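Local coordinates for protein ubiquitin-conjugating enzyme E2 U (Homo sapiens, PDB 1YRV) that catalyses the covalent attachment of ubiquitin to other proteins, accepting it from E1 as a cysteine thioester, and is represented here by its UBC core, at residues Q68-Q73 against T161-F166; N64-G69 against K154-Y159; I76-E81 against S125-A130; L26-D31 against M53-E58. All coordinates share one frame; numbering follows the deposited sequence.

Contact 1: residues Q68-Q73 against T161-F166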
# COMPACT_ATOMS: atom_id res chain seq x y z
N GLN A 68 10.05 12.10 -0.06
CA GLN A 68 9.72 13.07 0.97
C GLN A 68 8.86 14.18 0.38
O GLN A 68 9.24 14.83 -0.59
CB GLN A 68 10.99 13.65 1.59
CG GLN A 68 11.52 12.85 2.77
CD GLN A 68 12.09 13.73 3.87
OE1 GLN A 68 13.16 14.30 3.72
NE2 GLN A 68 11.37 13.83 4.97
N GLY A 69 7.68 14.38 0.97
CA GLY A 69 6.79 15.41 0.47
C GLY A 69 5.78 14.87 -0.52
O GLY A 69 4.84 15.57 -0.92
N LEU A 70 5.96 13.62 -0.94
CA LEU A 70 5.06 13.00 -1.88
C LEU A 70 3.97 12.17 -1.16
O LEU A 70 4.04 11.95 0.05
CB LEU A 70 5.87 12.14 -2.85
CG LEU A 70 6.69 13.02 -3.79
CD1 LEU A 70 7.84 12.26 -4.46
CD2 LEU A 70 5.75 13.59 -4.82
N VAL A 71 2.98 11.72 -1.92
CA VAL A 71 1.88 10.95 -1.35
C VAL A 71 1.46 9.77 -2.22
O VAL A 71 1.14 9.95 -3.39
CB VAL A 71 0.65 11.86 -1.13
CG1 VAL A 71 -0.51 11.05 -0.55
CG2 VAL A 71 1.01 12.98 -0.16
N PHE A 72 1.47 8.57 -1.65
CA PHE A 72 1.07 7.39 -2.41
C PHE A 72 -0.44 7.24 -2.27
O PHE A 72 -0.97 7.10 -1.16
CB PHE A 72 1.77 6.13 -1.87
CG PHE A 72 3.29 6.26 -1.78
CD1 PHE A 72 4.08 6.33 -2.92
CD2 PHE A 72 3.92 6.24 -0.55
CE1 PHE A 72 5.50 6.36 -2.83
CE2 PHE A 72 5.33 6.27 -0.45
CZ PHE A 72 6.11 6.33 -1.60
N GLN A 73 -1.14 7.33 -3.40
CA GLN A 73 -2.60 7.18 -3.41
C GLN A 73 -2.91 5.79 -3.94
O GLN A 73 -2.69 5.50 -5.12
CB GLN A 73 -3.23 8.23 -4.29
CG GLN A 73 -3.11 9.60 -3.70
CD GLN A 73 -3.48 10.65 -4.70
OE1 GLN A 73 -2.76 10.84 -5.68
NE2 GLN A 73 -4.61 11.32 -4.47
N THR A 161 13.00 15.01 -9.55
CA THR A 161 12.47 15.98 -10.51
C THR A 161 11.40 15.34 -11.35
O THR A 161 10.37 15.95 -11.64
CB THR A 161 13.58 16.50 -11.42
OG1 THR A 161 14.42 17.39 -10.68
CG2 THR A 161 12.98 17.23 -12.61
N ILE A 162 11.66 14.10 -11.75
CA ILE A 162 10.72 13.34 -12.57
C ILE A 162 9.44 13.06 -11.79
O ILE A 162 8.33 13.20 -12.31
CB ILE A 162 11.37 12.02 -13.05
CG1 ILE A 162 12.56 12.36 -13.96
CG2 ILE A 162 10.35 11.17 -13.80
CD1 ILE A 162 13.28 11.16 -14.52
N LEU A 163 9.60 12.67 -10.52
CA LEU A 163 8.43 12.42 -9.69
C LEU A 163 7.54 13.66 -9.68
O LEU A 163 6.35 13.56 -9.97
CB LEU A 163 8.86 12.08 -8.27
CG LEU A 163 9.56 10.73 -8.14
CD1 LEU A 163 9.78 10.44 -6.67
CD2 LEU A 163 8.71 9.63 -8.78
N ARG A 164 8.12 14.81 -9.34
CA ARG A 164 7.37 16.08 -9.29
C ARG A 164 6.65 16.31 -10.61
O ARG A 164 5.49 16.73 -10.65
CB ARG A 164 8.32 17.27 -9.05
CG ARG A 164 9.44 17.06 -8.03
CD ARG A 164 8.98 17.19 -6.57
NE ARG A 164 10.11 17.04 -5.65
CZ ARG A 164 10.03 17.13 -4.32
NH1 ARG A 164 8.86 17.39 -3.75
NH2 ARG A 164 11.11 16.98 -3.57
N LEU A 165 7.34 16.03 -11.71
CA LEU A 165 6.76 16.20 -13.03
C LEU A 165 5.56 15.28 -13.20
O LEU A 165 4.62 15.62 -13.92
CB LEU A 165 7.81 15.90 -14.10
CG LEU A 165 8.51 17.11 -14.73
CD1 LEU A 165 7.52 17.84 -15.61
CD2 LEU A 165 9.08 18.04 -13.66
N PHE A 166 5.58 14.13 -12.54
CA PHE A 166 4.48 13.17 -12.62
C PHE A 166 3.32 13.53 -11.70
O PHE A 166 2.25 12.91 -11.75
CB PHE A 166 4.99 11.77 -12.28
CG PHE A 166 5.46 11.01 -13.47
CD1 PHE A 166 4.56 10.32 -14.26
CD2 PHE A 166 6.81 10.99 -13.81
CE1 PHE A 166 4.98 9.62 -15.39
CE2 PHE A 166 7.25 10.29 -14.93
CZ PHE A 166 6.34 9.61 -15.72
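Leu70 meets Leu163 just before strand 71-77 begins, and its side chain can be followed outward. CB leaves the backbone toward helix 156-166, with CG anti to the carbonyl carbon (chi1 -70°). CB and CG still stand back from the helix. At the tip Leu70 CD1 alone does the touching, lying 3.5 Å from Leu163 CD1, tighter than usual for two carbons, and 3.9 Å from Leu163 CB, while CD2 meets nothing of 161-166. The two leucines cross at about a right angle, so each offers a branch rather than its length. Outside the two segments, Leu70 also rests on Asn167, while Leu163 continues onto Trp67. Gly69, with a positive phi of 94°, suits the preceding bend because a CB there would be jammed against the carbonyl oxygen of Gln68. At the exposed margin Arg164, bent at chi2, brings its guanidinium toward that same oxygen; NH1 stays 4.1 Å from Gln68 O, and the approach is oblique. No hydrogen bond joins the segments. The chemistry is therefore that of a small greasy joint: branched leucines exclude water at the centre, and the arginine probably adds no more than a long-range attraction to a carbonyl dipole at the rim.

Contact 2: residues N64-G69 against K154-Y159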
# COMPACT_ATOMS: atom_id res chain seq x y z
N ASN A 64 13.10 11.56 4.96
CA ASN A 64 14.47 11.44 4.49
C ASN A 64 14.56 10.37 3.40
O ASN A 64 15.53 9.62 3.30
CB ASN A 64 15.42 11.13 5.67
CG ASN A 64 15.37 12.20 6.79
OD1 ASN A 64 14.71 12.01 7.81
ND2 ASN A 64 16.08 13.31 6.58
N SER A 65 13.52 10.30 2.57
CA SER A 65 13.50 9.34 1.48
C SER A 65 13.23 10.13 0.20
O SER A 65 12.76 11.28 0.23
CB SER A 65 12.38 8.29 1.70
OG SER A 65 11.09 8.88 1.58
N VAL A 66 13.51 9.49 -0.92
CA VAL A 66 13.28 10.11 -2.20
C VAL A 66 11.86 10.67 -2.35
O VAL A 66 11.66 11.68 -3.04
CB VAL A 66 13.53 9.13 -3.32
CG1 VAL A 66 13.51 9.86 -4.63
CG2 VAL A 66 14.86 8.44 -3.10
N TRP A 67 10.89 10.04 -1.70
CA TRP A 67 9.50 10.47 -1.78
C TRP A 67 9.08 11.45 -0.70
O TRP A 67 7.89 11.60 -0.45
CB TRP A 67 8.55 9.28 -1.74
CG TRP A 67 8.62 8.46 -2.98
CD1 TRP A 67 7.77 8.49 -4.06
CD2 TRP A 67 9.63 7.51 -3.29
NE1 TRP A 67 8.21 7.62 -5.03
CE2 TRP A 67 9.35 7.01 -4.57
CE3 TRP A 67 10.77 7.04 -2.60
CZ2 TRP A 67 10.16 6.06 -5.19
CZ3 TRP A 67 11.58 6.09 -3.22
CH2 TRP A 67 11.26 5.61 -4.51
N GLN A 68 10.05 12.10 -0.06
CA GLN A 68 9.72 13.07 0.97
C GLN A 68 8.86 14.18 0.38
O GLN A 68 9.24 14.83 -0.59
CB GLN A 68 10.99 13.65 1.59
CG GLN A 68 11.52 12.85 2.77
CD GLN A 68 12.09 13.73 3.87
OE1 GLN A 68 13.16 14.30 3.72
NE2 GLN A 68 11.37 13.83 4.97
N GLY A 69 7.68 14.38 0.97
CA GLY A 69 6.79 15.41 0.47
C GLY A 69 5.78 14.87 -0.52
O GLY A 69 4.84 15.57 -0.92
N LYS A 154 21.66 6.58 -10.12
CA LYS A 154 22.51 7.72 -10.41
C LYS A 154 21.69 8.99 -10.36
O LYS A 154 20.70 9.10 -11.04
CB LYS A 154 23.14 7.56 -11.79
CG LYS A 154 24.60 7.14 -11.77
CD LYS A 154 25.51 8.37 -11.68
CE LYS A 154 25.33 9.13 -10.36
NZ LYS A 154 26.22 10.34 -10.30
N ASP A 155 22.10 9.95 -9.56
CA ASP A 155 21.36 11.20 -9.50
C ASP A 155 19.92 11.04 -8.99
O ASP A 155 18.96 11.14 -9.75
CB ASP A 155 21.31 11.85 -10.89
CG ASP A 155 20.94 13.31 -10.83
OD1 ASP A 155 20.15 13.70 -9.93
OD2 ASP A 155 21.43 14.07 -11.70
N GLU A 156 19.79 10.82 -7.69
CA GLU A 156 18.49 10.69 -7.08
C GLU A 156 17.74 12.03 -7.15
O GLU A 156 16.54 12.11 -6.90
CB GLU A 156 18.64 10.28 -5.62
CG GLU A 156 19.05 11.44 -4.75
CD GLU A 156 18.69 11.25 -3.30
OE1 GLU A 156 18.24 12.26 -2.68
OE2 GLU A 156 18.85 10.11 -2.79
N SER A 157 18.47 13.10 -7.48
CA SER A 157 17.87 14.42 -7.58
C SER A 157 17.05 14.52 -8.85
O SER A 157 15.97 15.10 -8.86
CB SER A 157 18.95 15.50 -7.61
OG SER A 157 18.38 16.77 -7.90
N LEU A 158 17.58 13.95 -9.93
CA LEU A 158 16.88 13.96 -11.19
C LEU A 158 15.63 13.12 -11.00
O LEU A 158 14.53 13.51 -11.41
CB LEU A 158 17.74 13.33 -12.29
CG LEU A 158 16.98 12.93 -13.55
CD1 LEU A 158 16.25 14.17 -14.09
CD2 LEU A 158 17.92 12.35 -14.58
N TYR A 159 15.81 11.96 -10.39
CA TYR A 159 14.72 11.05 -10.11
C TYR A 159 13.56 11.85 -9.49
O TYR A 159 12.43 11.80 -9.98
CB TYR A 159 15.17 9.96 -9.13
CG TYR A 159 14.09 8.96 -8.84
CD1 TYR A 159 13.83 7.90 -9.71
CD2 TYR A 159 13.24 9.14 -7.75
CE1 TYR A 159 12.74 7.06 -9.51
CE2 TYR A 159 12.15 8.31 -7.55
CZ TYR A 159 11.90 7.28 -8.43
OH TYR A 159 10.79 6.51 -8.24
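The rings of Trp67 and Tyr159 form an offset edge-to-face pair, the tyrosine edge directed at the face of the indole's six-membered ring. Their centroids lie 5.6 Å apart and the planes make 69°. The hydroxyl and one ring carbon make the closest approaches: Tyr159 OH, coming in obliquely, is 3.1 Å from Trp67 CZ2, and Tyr159 CE2 is 3.8 Å from the same carbon. Farther along the tyrosine ring, Val66 CG1 comes in obliquely, a short 3.2 Å from Tyr159 CD2. Val66 CG1 is set anti to its own amide nitrogen (chi1 -170°), which carries this methyl to the ring and leaves CG2 to face the more exposed Glu156, whose OE2 is 4.3 Å away. A compact β-branched residue fits here, in a type I turn from Ser65 to Gln68 closed by Gln68 N to Ser65 O. Across the contact, Asp155 is the N-cap of the helix and accepts from Leu158 N at 2.6 Å, from above its carboxylate plane. Tyr159 OH makes a weak hydrogen bond to Phe96 O; an alanine in place of the tyrosine would probably leave that carbonyl without this mate and open a gap beside Val66 and Trp67. The indole also meets the rings of Phe72 and His97. Thus the loop between strands 54-60 and 71-77 packs on the first turn of helix 156-166, while Leu152 of helix 146-153 touches both Val66 and Tyr159.

Contact 3: residues I76-E81 against S125-A130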
# COMPACT_ATOMS: atom_id res chain seq x y z
N ILE A 76 -7.06 -0.48 -1.67
CA ILE A 76 -6.76 -1.79 -1.08
C ILE A 76 -8.04 -2.63 -1.10
O ILE A 76 -9.06 -2.26 -0.51
CB ILE A 76 -6.26 -1.64 0.39
CG1 ILE A 76 -5.00 -0.76 0.39
CG2 ILE A 76 -6.00 -3.01 1.01
CD1 ILE A 76 -4.34 -0.66 1.73
N HIS A 77 -7.99 -3.74 -1.83
CA HIS A 77 -9.12 -4.62 -1.93
C HIS A 77 -8.90 -5.89 -1.13
O HIS A 77 -8.04 -6.71 -1.44
CB HIS A 77 -9.37 -4.99 -3.38
CG HIS A 77 -10.18 -6.24 -3.54
ND1 HIS A 77 -11.51 -6.32 -3.20
CD2 HIS A 77 -9.82 -7.48 -3.97
CE1 HIS A 77 -11.94 -7.55 -3.41
NE2 HIS A 77 -10.94 -8.27 -3.87
N PHE A 78 -9.65 -6.01 -0.04
CA PHE A 78 -9.63 -7.21 0.79
C PHE A 78 -10.67 -8.19 0.22
O PHE A 78 -11.56 -7.80 -0.55
CB PHE A 78 -10.05 -6.88 2.21
CG PHE A 78 -9.04 -6.08 2.94
CD1 PHE A 78 -9.12 -4.69 2.96
CD2 PHE A 78 -8.00 -6.71 3.63
CE1 PHE A 78 -8.17 -3.95 3.65
CE2 PHE A 78 -7.03 -5.97 4.33
CZ PHE A 78 -7.11 -4.59 4.36
N THR A 79 -10.55 -9.44 0.62
CA THR A 79 -11.47 -10.49 0.22
C THR A 79 -12.06 -11.15 1.50
O THR A 79 -11.52 -11.00 2.61
CB THR A 79 -10.74 -11.60 -0.53
OG1 THR A 79 -9.87 -12.28 0.39
CG2 THR A 79 -9.94 -11.04 -1.69
N SER A 80 -13.14 -11.90 1.31
CA SER A 80 -13.81 -12.59 2.39
C SER A 80 -12.87 -13.61 3.04
O SER A 80 -13.20 -14.21 4.05
CB SER A 80 -15.09 -13.27 1.87
OG SER A 80 -14.77 -14.10 0.75
N GLU A 81 -11.69 -13.79 2.47
CA GLU A 81 -10.70 -14.72 3.03
C GLU A 81 -9.77 -13.96 3.97
O GLU A 81 -8.99 -14.56 4.68
CB GLU A 81 -9.83 -15.31 1.91
CG GLU A 81 -10.63 -15.65 0.68
CD GLU A 81 -11.65 -16.68 1.00
OE1 GLU A 81 -11.19 -17.76 1.45
OE2 GLU A 81 -12.87 -16.40 0.84
N SER A 125 -3.48 -1.55 10.00
CA SER A 125 -2.42 -0.65 10.47
C SER A 125 -1.03 -1.11 10.03
O SER A 125 -0.25 -0.31 9.56
CB SER A 125 -2.43 -0.55 12.00
OG SER A 125 -3.63 0.03 12.46
N SER A 126 -0.74 -2.39 10.21
CA SER A 126 0.54 -2.98 9.84
C SER A 126 0.81 -2.76 8.39
O SER A 126 1.87 -2.27 8.00
CB SER A 126 0.54 -4.48 10.05
OG SER A 126 0.60 -4.80 11.40
N ILE A 127 -0.16 -3.18 7.60
CA ILE A 127 -0.09 -3.06 6.16
C ILE A 127 0.19 -1.62 5.74
O ILE A 127 0.97 -1.37 4.83
CB ILE A 127 -1.41 -3.51 5.55
CG1 ILE A 127 -1.72 -4.95 6.03
CG2 ILE A 127 -1.36 -3.29 4.05
CD1 ILE A 127 -3.04 -5.48 5.56
N LEU A 128 -0.46 -0.68 6.40
CA LEU A 128 -0.29 0.71 6.03
C LEU A 128 1.12 1.20 6.41
O LEU A 128 1.80 1.81 5.59
CB LEU A 128 -1.40 1.56 6.67
CG LEU A 128 -2.84 1.26 6.19
CD1 LEU A 128 -3.92 2.17 6.85
CD2 LEU A 128 -2.86 1.48 4.67
N LEU A 129 1.58 0.91 7.64
CA LEU A 129 2.91 1.33 8.04
C LEU A 129 3.93 0.59 7.20
O LEU A 129 4.88 1.20 6.71
CB LEU A 129 3.18 1.06 9.53
CG LEU A 129 2.18 1.64 10.56
CD1 LEU A 129 2.50 1.13 11.94
CD2 LEU A 129 2.19 3.19 10.53
N ALA A 130 3.76 -0.72 7.01
CA ALA A 130 4.75 -1.43 6.21
C ALA A 130 4.85 -0.83 4.81
O ALA A 130 5.96 -0.61 4.30
CB ALA A 130 4.43 -2.95 6.12
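Ile76 and Leu128 meet methyl to methyl in the interior, Ile76 CD1 lying 3.9 Å from Leu128 CD2. The isoleucine is stretched out beyond CB, with CD1 anti to CA (chi2 -174°), and this gives the strand residue the length to reach a helix whose backbone is far off: even the nearest CA atoms, those of Ile76 and Ile127, are 9.9 Å apart. A second touch is made by Phe78, whose CE2 stands 4.2 Å from Ile127 CD1. The methyl arrives at the edge of the phenyl ring, near its plane; the ring also meets those of Tyr82, edge-to-face, and Trp55. All four of these contact residues are buried, and nothing polar passes between them, as suits isoleucine, leucine and phenylalanine at a junction of sheet and helix. The area buried is nevertheless small, so this is contact by side-chain ends. Beyond Phe78 the chain turns away from the helix and becomes polar. Ser80 and Glu81 are exposed, and here bonding is local: Ser80 OG donates to Glu81 OE2 at 3.0 Å, meeting the carboxylate on its anti side. Small hydroxyl and charged residues suit this watery end. In the fold, the contact brings helix 124-135 onto the end of strand 71-77. Leu128 reaches on to Ile43 and Ala45 of strand 43-47 and to Leu35 of helix 23-38, while Phe78 packs against Leu28 of that helix and against Pro87.

Contact 4: residues L26-D31 against M53-E58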
# COMPACT_ATOMS: atom_id res chain seq x y z
N LEU A 26 -15.56 -8.53 10.43
CA LEU A 26 -15.28 -8.26 11.84
C LEU A 26 -13.82 -7.88 12.15
O LEU A 26 -13.54 -7.06 13.04
CB LEU A 26 -15.71 -9.45 12.70
CG LEU A 26 -17.22 -9.72 12.73
CD1 LEU A 26 -17.47 -11.13 13.27
CD2 LEU A 26 -17.93 -8.67 13.62
N LEU A 27 -12.91 -8.51 11.42
CA LEU A 27 -11.49 -8.23 11.55
C LEU A 27 -11.22 -6.81 11.05
O LEU A 27 -10.50 -6.03 11.69
CB LEU A 27 -10.68 -9.24 10.73
CG LEU A 27 -10.61 -10.70 11.26
CD1 LEU A 27 -10.03 -11.58 10.14
CD2 LEU A 27 -9.75 -10.84 12.53
N LEU A 28 -11.78 -6.47 9.89
CA LEU A 28 -11.56 -5.14 9.35
C LEU A 28 -12.25 -4.10 10.23
O LEU A 28 -11.76 -2.97 10.37
CB LEU A 28 -12.04 -5.06 7.90
CG LEU A 28 -11.13 -5.77 6.89
CD1 LEU A 28 -11.83 -5.85 5.54
CD2 LEU A 28 -9.81 -5.06 6.79
N HIS A 29 -13.38 -4.47 10.81
CA HIS A 29 -14.10 -3.58 11.70
C HIS A 29 -13.23 -3.26 12.89
O HIS A 29 -13.10 -2.10 13.26
CB HIS A 29 -15.39 -4.20 12.20
CG HIS A 29 -16.27 -3.21 12.88
ND1 HIS A 29 -17.21 -2.48 12.19
CD2 HIS A 29 -16.24 -2.71 14.13
CE1 HIS A 29 -17.71 -1.56 12.99
NE2 HIS A 29 -17.14 -1.67 14.17
N ARG A 30 -12.68 -4.29 13.52
CA ARG A 30 -11.79 -4.09 14.65
C ARG A 30 -10.57 -3.29 14.16
O ARG A 30 -10.27 -2.25 14.72
CB ARG A 30 -11.33 -5.43 15.21
CG ARG A 30 -10.22 -5.29 16.25
CD ARG A 30 -9.28 -6.52 16.23
NE ARG A 30 -8.67 -6.72 14.92
CZ ARG A 30 -8.12 -7.86 14.50
NH1 ARG A 30 -7.57 -7.98 13.26
NH2 ARG A 30 -8.10 -8.89 15.31
N ASP A 31 -9.89 -3.76 13.12
CA ASP A 31 -8.75 -3.03 12.60
C ASP A 31 -8.98 -1.55 12.36
O ASP A 31 -8.11 -0.75 12.65
CB ASP A 31 -8.29 -3.63 11.28
CG ASP A 31 -7.59 -4.97 11.45
OD1 ASP A 31 -7.37 -5.39 12.61
OD2 ASP A 31 -7.26 -5.59 10.41
N MET A 53 -14.55 -3.92 2.44
CA MET A 53 -13.58 -4.64 1.64
C MET A 53 -12.78 -3.74 0.72
O MET A 53 -11.66 -4.07 0.33
CB MET A 53 -14.30 -5.67 0.77
CG MET A 53 -14.99 -6.79 1.52
SD MET A 53 -13.93 -8.10 2.22
CE MET A 53 -14.09 -7.77 3.94
N GLU A 54 -13.37 -2.61 0.35
CA GLU A 54 -12.75 -1.69 -0.57
C GLU A 54 -12.31 -0.45 0.17
O GLU A 54 -13.11 0.18 0.85
CB GLU A 54 -13.72 -1.33 -1.70
CG GLU A 54 -14.22 -2.50 -2.56
CD GLU A 54 -13.07 -3.35 -3.10
OE1 GLU A 54 -12.00 -2.77 -3.44
OE2 GLU A 54 -13.22 -4.59 -3.20
N TRP A 55 -11.02 -0.11 0.04
CA TRP A 55 -10.46 1.07 0.72
C TRP A 55 -9.73 2.05 -0.17
O TRP A 55 -9.13 1.68 -1.18
CB TRP A 55 -9.45 0.66 1.78
CG TRP A 55 -10.03 -0.16 2.81
CD1 TRP A 55 -10.45 -1.45 2.68
CD2 TRP A 55 -10.38 0.26 4.14
NE1 TRP A 55 -11.05 -1.85 3.85
CE2 TRP A 55 -11.03 -0.83 4.75
CE3 TRP A 55 -10.21 1.45 4.86
CZ2 TRP A 55 -11.52 -0.75 6.05
CZ3 TRP A 55 -10.70 1.53 6.15
CH2 TRP A 55 -11.35 0.42 6.74
N GLU A 56 -9.75 3.30 0.25
CA GLU A 56 -9.03 4.34 -0.45
C GLU A 56 -8.00 4.87 0.53
O GLU A 56 -8.33 5.36 1.62
CB GLU A 56 -9.98 5.43 -0.90
CG GLU A 56 -10.68 5.08 -2.19
CD GLU A 56 -11.58 6.22 -2.67
OE1 GLU A 56 -12.28 6.04 -3.70
OE2 GLU A 56 -11.58 7.28 -2.02
N VAL A 57 -6.74 4.77 0.14
CA VAL A 57 -5.70 5.21 1.03
C VAL A 57 -4.66 6.16 0.43
O VAL A 57 -4.37 6.13 -0.76
CB VAL A 57 -4.93 4.00 1.64
CG1 VAL A 57 -5.88 2.86 1.93
CG2 VAL A 57 -3.81 3.55 0.73
N GLU A 58 -4.12 6.99 1.31
CA GLU A 58 -3.08 7.96 1.01
C GLU A 58 -1.98 7.84 2.07
O GLU A 58 -2.24 7.98 3.27
CB GLU A 58 -3.65 9.37 1.02
CG GLU A 58 -4.39 9.69 -0.27
CD GLU A 58 -4.56 11.20 -0.52
OE1 GLU A 58 -3.64 11.99 -0.16
OE2 GLU A 58 -5.60 11.59 -1.12
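Asp31 OD1, one turn along the helix from the Leu28 that packs on Met53, is gripped twice by Arg30. Arg30 NE at 3.0 Å and Arg30 NH1 at 2.7 Å approach Asp31 OD1 side-on, from the same face of the carboxylate, in a salt bridge within the helix. Asp31 OD2 is held in turn by Tyr82 OH and Leu124 N, so a buried carboxylate has donors on both oxygens and is likely to stay charged. The contact itself is apolar. Leu28 CD1 lies 3.4 Å from Met53 CE, closer than two carbons usually sit, and the side chains cross at about a right angle. Methionine suits the place because it is flexible: its CB sets out away from the helix, and bends at chi2 (-75°) and chi3 (110°) bring CE back to the leucine. Leu28 CD1 also stands at the edge of the Trp55 ring, near its plane and 4.4 Å from Trp55 NE1. That nitrogen donates to Met52 O, which helps to fix the indole while its carbons stay in the apolar interior. Such packing of the first helix, 23-38, against an antiparallel four-stranded meander belongs to the ubiquitin-conjugating (UBC) fold.

The four contacts fall into two pairs. Contacts 1 and 2 both use helix 156-166, have centres about 9 Å apart and share Gln68 and Gly69; Leu163 CD1 lies 3.6 Å from Trp67 NE1, which joins their apolar parts. Contacts 3 and 4 have centres about 7 Å apart and are tied through neighbouring strands, with Phe78 N 2.8 Å from Met53 O, a probable hydrogen bond. The sheet bridges the pairs: contacts 1 and 4, about 25 Å apart between centres and on opposite sides of the chain's centre, still touch where Val71 CG1 is 3.3 Å from Glu58 OE1. All four lie away from Cys108, the predicted thioester-forming cysteine.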